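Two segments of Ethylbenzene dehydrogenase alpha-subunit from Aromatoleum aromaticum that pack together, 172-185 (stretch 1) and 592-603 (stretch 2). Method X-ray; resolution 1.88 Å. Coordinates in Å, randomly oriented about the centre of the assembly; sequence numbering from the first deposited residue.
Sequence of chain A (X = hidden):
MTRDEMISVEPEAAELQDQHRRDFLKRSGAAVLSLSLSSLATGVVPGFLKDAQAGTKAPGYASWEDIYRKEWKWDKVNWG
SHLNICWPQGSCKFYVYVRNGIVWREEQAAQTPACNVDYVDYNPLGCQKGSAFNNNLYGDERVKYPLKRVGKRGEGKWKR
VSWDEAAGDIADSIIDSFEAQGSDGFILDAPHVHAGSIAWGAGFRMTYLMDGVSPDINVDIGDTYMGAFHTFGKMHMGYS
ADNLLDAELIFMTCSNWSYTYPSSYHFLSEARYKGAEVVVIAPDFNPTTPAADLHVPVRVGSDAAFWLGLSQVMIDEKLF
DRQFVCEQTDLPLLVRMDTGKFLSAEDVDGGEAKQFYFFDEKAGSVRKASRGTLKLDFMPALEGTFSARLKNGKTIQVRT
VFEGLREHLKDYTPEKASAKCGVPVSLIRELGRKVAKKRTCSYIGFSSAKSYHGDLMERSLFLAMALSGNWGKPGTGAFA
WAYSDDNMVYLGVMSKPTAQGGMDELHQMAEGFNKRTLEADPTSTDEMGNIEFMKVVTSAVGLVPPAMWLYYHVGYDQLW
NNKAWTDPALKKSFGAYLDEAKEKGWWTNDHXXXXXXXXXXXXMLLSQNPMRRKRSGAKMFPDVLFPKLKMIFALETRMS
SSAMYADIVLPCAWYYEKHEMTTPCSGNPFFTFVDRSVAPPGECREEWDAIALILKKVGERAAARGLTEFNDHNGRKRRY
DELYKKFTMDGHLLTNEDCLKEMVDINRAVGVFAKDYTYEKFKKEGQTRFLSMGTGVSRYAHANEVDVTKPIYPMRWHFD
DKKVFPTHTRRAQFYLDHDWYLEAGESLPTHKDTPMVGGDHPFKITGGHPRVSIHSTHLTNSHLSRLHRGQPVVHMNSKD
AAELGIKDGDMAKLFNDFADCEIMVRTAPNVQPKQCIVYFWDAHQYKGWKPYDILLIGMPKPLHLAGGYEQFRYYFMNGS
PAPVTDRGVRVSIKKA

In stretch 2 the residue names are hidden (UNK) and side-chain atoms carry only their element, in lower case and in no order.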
# COMPACT_ATOMS: atom_id res chain seq x y z
N ASP A 172 -17.53 25.27 24.34
CA ASP A 172 -18.82 25.31 25.02
C ASP A 172 -19.38 23.91 25.26
O ASP A 172 -19.98 23.67 26.31
CB ASP A 172 -19.82 26.13 24.22
CG ASP A 172 -19.75 27.60 24.54
OD1 ASP A 172 -19.27 28.02 25.62
OD2 ASP A 172 -20.19 28.36 23.66
N SER A 173 -19.25 23.01 24.29
CA SER A 173 -19.79 21.65 24.49
C SER A 173 -19.01 20.90 25.60
O SER A 173 -19.60 20.15 26.41
CB SER A 173 -19.80 20.87 23.19
OG SER A 173 -18.48 20.42 22.91
N ILE A 174 -17.69 21.11 25.65
CA ILE A 174 -16.85 20.56 26.73
C ILE A 174 -17.30 21.07 28.11
O ILE A 174 -17.50 20.31 29.06
CB ILE A 174 -15.35 20.87 26.47
CG1 ILE A 174 -14.85 20.11 25.24
CG2 ILE A 174 -14.51 20.52 27.68
CD1 ILE A 174 -13.41 20.52 24.80
N ILE A 175 -17.45 22.38 28.20
CA ILE A 175 -17.95 23.03 29.39
C ILE A 175 -19.32 22.50 29.77
O ILE A 175 -19.54 22.12 30.91
CB ILE A 175 -18.01 24.54 29.19
CG1 ILE A 175 -16.59 25.09 29.04
CG2 ILE A 175 -18.67 25.20 30.37
CD1 ILE A 175 -16.52 26.53 28.65
N ASP A 176 -20.24 22.46 28.81
CA ASP A 176 -21.62 21.99 29.10
C ASP A 176 -21.58 20.59 29.77
O ASP A 176 -22.22 20.32 30.77
CB ASP A 176 -22.41 21.88 27.79
CG ASP A 176 -22.82 23.24 27.23
OD1 ASP A 176 -22.78 24.24 27.92
OD2 ASP A 176 -23.17 23.27 26.03
N SER A 177 -20.79 19.70 29.20
CA SER A 177 -20.77 18.31 29.69
C SER A 177 -20.05 18.18 31.03
O SER A 177 -20.48 17.45 31.93
CB SER A 177 -20.15 17.41 28.64
OG SER A 177 -20.03 16.09 29.15
N PHE A 178 -18.96 18.93 31.19
CA PHE A 178 -18.25 18.97 32.47
C PHE A 178 -19.13 19.51 33.59
O PHE A 178 -19.12 18.98 34.68
CB PHE A 178 -16.97 19.79 32.37
CG PHE A 178 -15.86 19.09 31.61
CD1 PHE A 178 -16.11 17.99 30.78
CD2 PHE A 178 -14.57 19.56 31.71
CE1 PHE A 178 -15.10 17.36 30.07
CE2 PHE A 178 -13.54 18.95 31.03
CZ PHE A 178 -13.80 17.84 30.19
N GLU A 179 -19.88 20.57 33.31
CA GLU A 179 -20.82 21.10 34.30
C GLU A 179 -21.92 20.11 34.63
O GLU A 179 -22.30 19.96 35.78
CB GLU A 179 -21.43 22.41 33.79
CG GLU A 179 -20.43 23.54 33.72
CD GLU A 179 -20.01 24.00 35.09
OE1 GLU A 179 -20.92 24.27 35.90
OE2 GLU A 179 -18.78 24.10 35.34
N ALA A 180 -22.46 19.44 33.62
CA ALA A 180 -23.53 18.47 33.84
C ALA A 180 -23.09 17.20 34.62
O ALA A 180 -23.84 16.71 35.44
CB ALA A 180 -24.16 18.06 32.50
N GLN A 181 -21.88 16.72 34.40
CA GLN A 181 -21.51 15.38 34.87
C GLN A 181 -20.02 15.10 35.10
O GLN A 181 -19.62 13.94 35.22
CB GLN A 181 -22.02 14.35 33.87
CG GLN A 181 -21.33 14.40 32.51
CD GLN A 181 -21.78 13.30 31.60
OE1 GLN A 181 -22.40 12.33 32.05
NE2 GLN A 181 -21.47 13.42 30.30
N GLY A 182 -19.20 16.15 35.14
CA GLY A 182 -17.76 15.96 35.27
C GLY A 182 -17.10 15.48 34.01
O GLY A 182 -17.72 15.43 32.94
N SER A 183 -15.86 15.05 34.15
CA SER A 183 -15.00 14.87 33.03
C SER A 183 -15.29 13.59 32.24
O SER A 183 -14.77 13.43 31.13
CB SER A 183 -13.55 14.94 33.52
OG SER A 183 -13.16 13.79 34.24
N ASP A 184 -16.09 12.67 32.78
CA ASP A 184 -16.44 11.44 32.05
C ASP A 184 -17.20 11.63 30.73
O ASP A 184 -17.29 10.70 29.92
CB ASP A 184 -17.19 10.46 32.98
CG ASP A 184 -16.27 9.38 33.59
OD1 ASP A 184 -15.04 9.43 33.37
OD2 ASP A 184 -16.82 8.44 34.25
N GLY A 185 -17.71 12.84 30.49
CA GLY A 185 -18.46 13.13 29.26
C GLY A 185 -17.67 13.33 27.98
O GLY A 185 -18.25 13.32 26.89
N UNK A 592 -13.51 1.10 33.85
CA UNK A 592 -14.84 1.16 33.25
C UNK A 592 -15.32 2.62 33.16
O UNK A 592 -16.09 3.07 33.96
c UNK A 592 -17.25 0.44 33.47
c UNK A 592 -15.34 -1.18 33.89
c UNK A 592 -15.81 0.27 34.03
c UNK A 592 -15.81 -2.11 34.95
N UNK A 593 -14.85 3.31 32.14
CA UNK A 593 -15.13 4.73 31.91
C UNK A 593 -15.46 4.92 30.44
O UNK A 593 -14.93 4.17 29.59
n UNK A 593 -12.11 10.09 33.35
c UNK A 593 -11.72 8.83 33.49
c UNK A 593 -13.90 5.60 32.24
n UNK A 593 -12.60 7.87 33.78
c UNK A 593 -13.40 5.50 33.65
n UNK A 593 -10.42 8.55 33.34
c UNK A 593 -12.24 6.44 33.94
N UNK A 594 -16.38 5.87 30.13
CA UNK A 594 -17.18 6.57 31.13
C UNK A 594 -17.98 5.61 31.99
O UNK A 594 -18.38 4.57 31.51
c UNK A 594 -17.72 7.39 28.93
c UNK A 594 -16.70 6.29 28.76
c UNK A 594 -18.17 7.42 30.31
N UNK A 595 -18.20 5.97 33.25
CA UNK A 595 -18.96 5.11 34.13
C UNK A 595 -20.32 4.83 33.44
O UNK A 595 -20.85 5.68 32.72
c UNK A 595 -19.14 5.78 35.49
N UNK A 596 -20.88 3.61 33.64
CA UNK A 596 -22.21 3.28 33.09
C UNK A 596 -23.33 4.26 33.37
O UNK A 596 -24.28 4.32 32.59
c UNK A 596 -22.48 1.91 33.71
c UNK A 596 -21.10 1.29 33.71
c UNK A 596 -20.28 2.44 34.30
N UNK A 597 -23.26 5.02 34.45
CA UNK A 597 -24.31 6.00 34.70
C UNK A 597 -23.95 7.39 34.18
O UNK A 597 -24.68 8.33 34.39
c UNK A 597 -24.69 6.03 36.19
o UNK A 597 -23.71 6.21 38.32
c UNK A 597 -23.49 6.25 37.10
o UNK A 597 -22.35 6.45 36.61
N UNK A 598 -22.82 7.53 33.50
CA UNK A 598 -22.53 8.77 32.81
C UNK A 598 -22.94 8.59 31.34
O UNK A 598 -23.10 7.46 30.85
c UNK A 598 -21.05 10.45 35.02
c UNK A 598 -21.02 9.08 32.89
n UNK A 598 -21.01 11.82 37.09
c UNK A 598 -20.42 10.65 36.40
c UNK A 598 -20.47 9.23 34.31
N UNK A 599 -23.09 9.71 30.63
CA UNK A 599 -23.40 9.70 29.21
C UNK A 599 -22.28 10.38 28.45
O UNK A 599 -21.99 11.55 28.70
c UNK A 599 -24.64 10.54 28.91
o UNK A 599 -25.63 10.28 29.89
c UNK A 599 -25.17 10.24 27.54
N UNK A 600 -21.68 9.69 27.50
CA UNK A 600 -20.73 10.41 26.66
C UNK A 600 -21.44 11.57 25.95
O UNK A 600 -22.57 11.38 25.49
c UNK A 600 -20.94 8.12 25.96
c UNK A 600 -20.28 9.36 25.63
c UNK A 600 -21.85 8.28 27.11
N UNK A 601 -20.82 12.75 25.93
CA UNK A 601 -21.45 13.94 25.32
C UNK A 601 -20.60 14.65 24.29
O UNK A 601 -21.14 15.29 23.39
c UNK A 601 -23.90 15.39 27.83
c UNK A 601 -22.95 14.37 27.31
n UNK A 601 -25.18 15.08 27.74
c UNK A 601 -21.88 14.95 26.39
o UNK A 601 -23.50 16.46 28.31
N UNK A 602 -19.28 14.57 24.46
CA UNK A 602 -18.33 15.20 23.53
C UNK A 602 -17.31 14.17 23.06
O UNK A 602 -16.68 13.48 23.84
c UNK A 602 -17.67 16.42 24.16
c UNK A 602 -16.71 17.10 23.17
c UNK A 602 -18.72 17.38 24.61
N UNK A 603 -17.16 14.10 21.74
CA UNK A 603 -16.44 13.02 21.13
C UNK A 603 -15.50 13.61 20.16
O UNK A 603 -15.93 14.31 19.27
c UNK A 603 -17.43 12.09 20.44
c UNK A 603 -16.72 9.69 20.49
c UNK A 603 -16.31 10.96 18.49
c UNK A 603 -16.19 8.58 19.89
c UNK A 603 -16.81 10.90 19.80
o UNK A 603 -15.16 7.55 18.02
c UNK A 603 -15.71 8.66 18.61
c UNK A 603 -15.76 9.86 17.90

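Position 592 carries four carbons, forked at the first, with one arm two carbons long, and none of them reaches stretch 1. That is Ile-592. At 593 three carbons lead to a nitrogen and then to a carbon bearing two more nitrogens, a guanidinium that meets the carboxylate of Asp-184. This is Arg-593. Its CA-to-CB bond points sideways, but the end of the side chain comes nearer and forms a salt bridge: NE of Arg-593 lies 2.9 Å from Asp-184 OD1, and NH2 of Arg-593 is 3.0 Å from Asp-184 OD1, which sits at the edge of the guanidinium, near its plane.

Position 594 has three carbons closing a ring onto the backbone nitrogen, as only proline does, and the ring packs against the carbonyl of Asp-184. The peptide bond before Pro-594 is cis, and Pro-594 CB lies 3.4 Å from Asp-184 O. At 595 a single carbon lies near the Asp-184 carboxylate, which also accepts from the backbone nitrogen. This is Ala-595, whose N donates to Asp-184 OD2 at 3.0 Å in a nearly straight hydrogen bond. Another three-carbon ring onto the backbone nitrogen at 596, exposed and without contact, marks Pro-596. At 597 two carbons, the second with two oxygens, give a carboxylate one carbon beyond CB that also stays clear of stretch 1, hence Asp-597.

At 598 four carbons in a row end in a nitrogen that reaches the carbonyl of Gln-181, near the end of the helix. This is Lys-598, with NZ 3.2 Å from Gln-181 O. The residue closes a type I turn that begins at Ala-595, with Lys-598 N bonded to Ala-595 O at 2.8 Å. Position 599 has a first carbon carrying one oxygen and one carbon, but its backbone makes the closer contact, with the side-chain amide of Gln-181. The branched hydroxyl side chain is that of Thr-599: Thr-599 N donates to Gln-181 OE1 at 3.1 Å, while Gln-181 NE2 donates to Thr-599 O at 2.5 Å.

At 600 a three-carbon ring returns to the backbone nitrogen, its CA-to-CB bond pointing away although the backbone runs close to Gly-185. This is Pro-600. Three carbons at 601, the third with one oxygen and one nitrogen, make an amide whose oxygen approaches Ser-177. Since the chain is one carbon longer than asparagine's, this is Gln-601; its OE1 lies 3.5 Å from Ser-177 CB, and Gln-601 N donates to Gly-185 O at 2.8 Å. At 602 a first carbon bears two others, one against Ser-173 and one against Ile-174. This is Val-602, whose CG2 lies 3.4 Å from Ser-173 O and whose CG1 is 4.1 Å from Ile-174 CG1. Finally, one carbon and a six-carbon ring bearing oxygen at 603, without contact to stretch 1, form Tyr-603, whose CA-to-CB bond points away.

The contact thus depends largely on polar groups binding backbone. The two Asp-184 oxygens engage a side chain and a main-chain amide, and the Gln-181 amide pairs with both polar groups of one residue's backbone. Gly-185 O accepts from two successive amides, the second being Val-602 N at 2.9 Å, as the segment enters a strand. Beyond this, Val-602 supplies an apolar contact against the helix.

Stretch 2, residues 592-603: IRPAPDKTPQVY
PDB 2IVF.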